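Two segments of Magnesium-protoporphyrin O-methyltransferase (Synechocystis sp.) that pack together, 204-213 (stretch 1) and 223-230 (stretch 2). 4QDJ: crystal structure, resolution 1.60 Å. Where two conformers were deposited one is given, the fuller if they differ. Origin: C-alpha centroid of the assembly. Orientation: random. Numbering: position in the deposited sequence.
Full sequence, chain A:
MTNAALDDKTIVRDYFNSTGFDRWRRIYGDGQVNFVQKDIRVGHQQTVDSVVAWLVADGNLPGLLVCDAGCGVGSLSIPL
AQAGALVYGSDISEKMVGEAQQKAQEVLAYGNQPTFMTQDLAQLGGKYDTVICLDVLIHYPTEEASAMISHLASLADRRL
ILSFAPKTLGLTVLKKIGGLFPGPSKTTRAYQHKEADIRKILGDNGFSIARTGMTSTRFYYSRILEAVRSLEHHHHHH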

# COMPACT_ATOMS: atom_id res chain seq x y z
N ASP A 204 1.17 19.96 -4.59
CA ASP A 204 2.10 20.72 -3.76
C ASP A 204 3.49 20.08 -3.74
O ASP A 204 4.49 20.77 -3.55
CB ASP A 204 1.57 20.85 -2.32
CG ASP A 204 0.39 21.79 -2.22
OD1 ASP A 204 0.17 22.60 -3.15
OD2 ASP A 204 -0.33 21.73 -1.19
N ASN A 205 3.53 18.77 -3.94
CA ASN A 205 4.80 18.04 -3.94
C ASN A 205 5.40 17.86 -5.33
O ASN A 205 6.39 17.15 -5.50
CB ASN A 205 4.64 16.69 -3.24
CG ASN A 205 4.57 16.83 -1.73
OD1 ASN A 205 5.59 16.94 -1.06
ND2 ASN A 205 3.35 16.81 -1.19
N GLY A 206 4.79 18.49 -6.33
CA GLY A 206 5.34 18.51 -7.67
C GLY A 206 4.89 17.37 -8.55
O GLY A 206 5.57 17.02 -9.52
N PHE A 207 3.74 16.78 -8.23
CA PHE A 207 3.21 15.66 -9.00
C PHE A 207 1.91 16.01 -9.71
O PHE A 207 1.06 16.71 -9.17
CB PHE A 207 2.98 14.45 -8.10
CG PHE A 207 4.24 13.74 -7.69
CD1 PHE A 207 5.08 14.29 -6.73
CD2 PHE A 207 4.57 12.52 -8.24
CE1 PHE A 207 6.23 13.64 -6.35
CE2 PHE A 207 5.73 11.86 -7.86
CZ PHE A 207 6.56 12.42 -6.91
N SER A 208 1.76 15.51 -10.94
CA SER A 208 0.51 15.65 -11.67
C SER A 208 -0.15 14.28 -11.79
O SER A 208 0.53 13.25 -11.74
CB SER A 208 0.75 16.24 -13.06
OG SER A 208 1.51 15.35 -13.87
N ILE A 209 -1.46 14.27 -11.95
CA ILE A 209 -2.19 13.01 -12.03
C ILE A 209 -2.14 12.43 -13.44
O ILE A 209 -2.38 13.14 -14.42
CB ILE A 209 -3.66 13.18 -11.59
CG1 ILE A 209 -3.72 13.79 -10.19
CG2 ILE A 209 -4.39 11.86 -11.64
CD1 ILE A 209 -2.99 12.98 -9.14
N ALA A 210 -1.81 11.15 -13.54
CA ALA A 210 -1.83 10.43 -14.80
C ALA A 210 -3.05 9.50 -14.83
O ALA A 210 -4.18 9.97 -14.87
CB ALA A 210 -0.55 9.64 -15.00
N ARG A 211 -2.82 8.19 -14.78
CA ARG A 211 -3.94 7.26 -14.74
C ARG A 211 -4.66 7.31 -13.39
O ARG A 211 -4.07 7.66 -12.37
CB ARG A 211 -3.48 5.83 -15.04
CG ARG A 211 -3.05 5.63 -16.49
CD ARG A 211 -2.42 4.27 -16.72
NE ARG A 211 -1.11 4.17 -16.08
CZ ARG A 211 -0.23 3.21 -16.32
NH1 ARG A 211 -0.51 2.25 -17.19
NH2 ARG A 211 0.93 3.21 -15.68
N THR A 212 -5.94 6.99 -13.41
CA THR A 212 -6.69 6.82 -12.17
C THR A 212 -7.56 5.58 -12.29
O THR A 212 -7.79 5.07 -13.39
CB THR A 212 -7.60 8.03 -11.83
OG1 THR A 212 -8.77 8.02 -12.66
CG2 THR A 212 -6.86 9.34 -11.98
N GLY A 213 -8.03 5.10 -11.15
CA GLY A 213 -8.88 3.93 -11.12
C GLY A 213 -9.85 4.01 -9.97
O GLY A 213 -9.78 4.94 -9.16
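Stretch 2 223-230: RILEAVRS

The apolar centre of the contact lies on the sheet face carrying Phe207, Ile209, Leu225 and Ala227. Ala227 is small enough for Phe207 to pack close, CB to CB at 3.8 Å, and the Ile209 side chain reaches across so that its CD1 lies 4.3 Å from Ala227 CB and 4.4 Å from Leu225 CD1. Farther along, Thr212 CG2 rests 3.7 Å from Leu225 CD2, the methyl giving this polar residue an apolar side.

Stretch 2 lies beside stretch 1 as its antiparallel neighbour in a β-sheet: strand 223-229 runs against strand 207-213, their N-to-C directions 136° apart and their axes 4.3 Å apart at closest approach. The backbones hold this register. Ser208 and Val228 form a hydrogen-bonded pair, Ser208 N to Val228 O at 2.9 Å and Val228 N to Ser208 O at 2.8 Å; Gly213 and Ile224 form another, with Gly213 N to Ile224 O at 2.8 Å and Ile224 N to Gly213 O at 2.9 Å. Between them a β-bulge shifts the register by one, and Glu226 faces both Ala210 and Arg211. Its carbonyl O accepts from Ala210 N at 2.7 Å, while its N donates to Arg211 O at 2.9 Å.

The extended Glu226 side chain, t at chi1 and chi2, also serves the bulge: OE1 accepts from Arg211 N at 3.1 Å and Arg211 NE at 2.9 Å, and OE2 forms a salt bridge with Arg211 NH2 at 2.8 Å, a two-pronged match of carboxylate and guanidinium.

At the ends, Arg223 NH1 donates to Gly213 O at 3.0 Å, and the Arg229 guanidinium lays one face over Phe207 CE1, 3.5 Å from NH2. Gly206 suits its turn because at its backbone angles, phi 89° and psi 24°, a CB would be jammed against the carbonyl O of Asn205; its own O accepts from Ser230 N at 3.2 Å.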

# COMPACT_ATOMS: atom_id res chain seq x y z
N ARG A 223 -10.29 4.45 -4.29
CA ARG A 223 -9.93 5.33 -5.39
C ARG A 223 -8.42 5.27 -5.59
O ARG A 223 -7.67 5.46 -4.64
CB ARG A 223 -10.37 6.76 -5.07
CG ARG A 223 -9.97 7.80 -6.10
CD ARG A 223 -10.70 7.60 -7.42
NE ARG A 223 -10.61 8.80 -8.24
CZ ARG A 223 -10.50 8.80 -9.57
NH1 ARG A 223 -10.46 7.65 -10.23
NH2 ARG A 223 -10.43 9.94 -10.23
N ILE A 224 -7.99 5.01 -6.82
CA ILE A 224 -6.56 4.85 -7.10
C ILE A 224 -6.06 5.99 -7.98
O ILE A 224 -6.64 6.28 -9.02
CB ILE A 224 -6.29 3.51 -7.83
CG1 ILE A 224 -7.10 2.38 -7.18
CG2 ILE A 224 -4.80 3.19 -7.82
CD1 ILE A 224 -7.10 1.10 -7.99
N LEU A 225 -4.98 6.63 -7.55
CA LEU A 225 -4.36 7.71 -8.32
C LEU A 225 -2.92 7.39 -8.66
O LEU A 225 -2.14 7.02 -7.78
CB LEU A 225 -4.41 9.03 -7.56
CG LEU A 225 -5.78 9.57 -7.14
CD1 LEU A 225 -5.62 10.87 -6.38
CD2 LEU A 225 -6.68 9.75 -8.35
N GLU A 226 -2.57 7.52 -9.93
CA GLU A 226 -1.17 7.46 -10.35
C GLU A 226 -0.69 8.89 -10.52
O GLU A 226 -1.24 9.65 -11.32
CB GLU A 226 -1.02 6.70 -11.67
CG GLU A 226 0.40 6.67 -12.20
CD GLU A 226 0.50 6.07 -13.59
OE1 GLU A 226 -0.36 6.39 -14.44
OE2 GLU A 226 1.44 5.29 -13.84
N ALA A 227 0.34 9.26 -9.76
CA ALA A 227 0.90 10.60 -9.83
C ALA A 227 2.31 10.53 -10.40
O ALA A 227 3.11 9.66 -10.02
CB ALA A 227 0.91 11.25 -8.46
N VAL A 228 2.62 11.43 -11.32
CA VAL A 228 3.93 11.46 -11.96
C VAL A 228 4.59 12.82 -11.76
O VAL A 228 3.94 13.86 -11.90
CB VAL A 228 3.83 11.12 -13.46
CG1 VAL A 228 5.15 11.34 -14.16
CG2 VAL A 228 3.36 9.67 -13.64
N ARG A 229 5.88 12.81 -11.43
CA ARG A 229 6.64 14.03 -11.21
C ARG A 229 6.73 14.83 -12.50
O ARG A 229 7.21 14.33 -13.52
CB ARG A 229 8.03 13.68 -10.67
CG ARG A 229 8.78 14.85 -10.06
CD ARG A 229 10.10 14.41 -9.45
NE ARG A 229 9.93 13.74 -8.16
CZ ARG A 229 9.78 14.39 -7.00
NH1 ARG A 229 9.75 15.71 -6.98
NH2 ARG A 229 9.65 13.70 -5.87
N SER A 230 6.26 16.07 -12.45
CA SER A 230 6.24 16.92 -13.64
C SER A 230 7.46 17.84 -13.70
O SER A 230 8.41 17.67 -12.93
CB SER A 230 4.96 17.75 -13.67
OG SER A 230 4.82 18.53 -12.50
O HOH W 1 8.74 15.65 -3.85
O HOH W 2 8.17 18.08 -10.19
O HOH W 3 -10.36 10.19 -13.12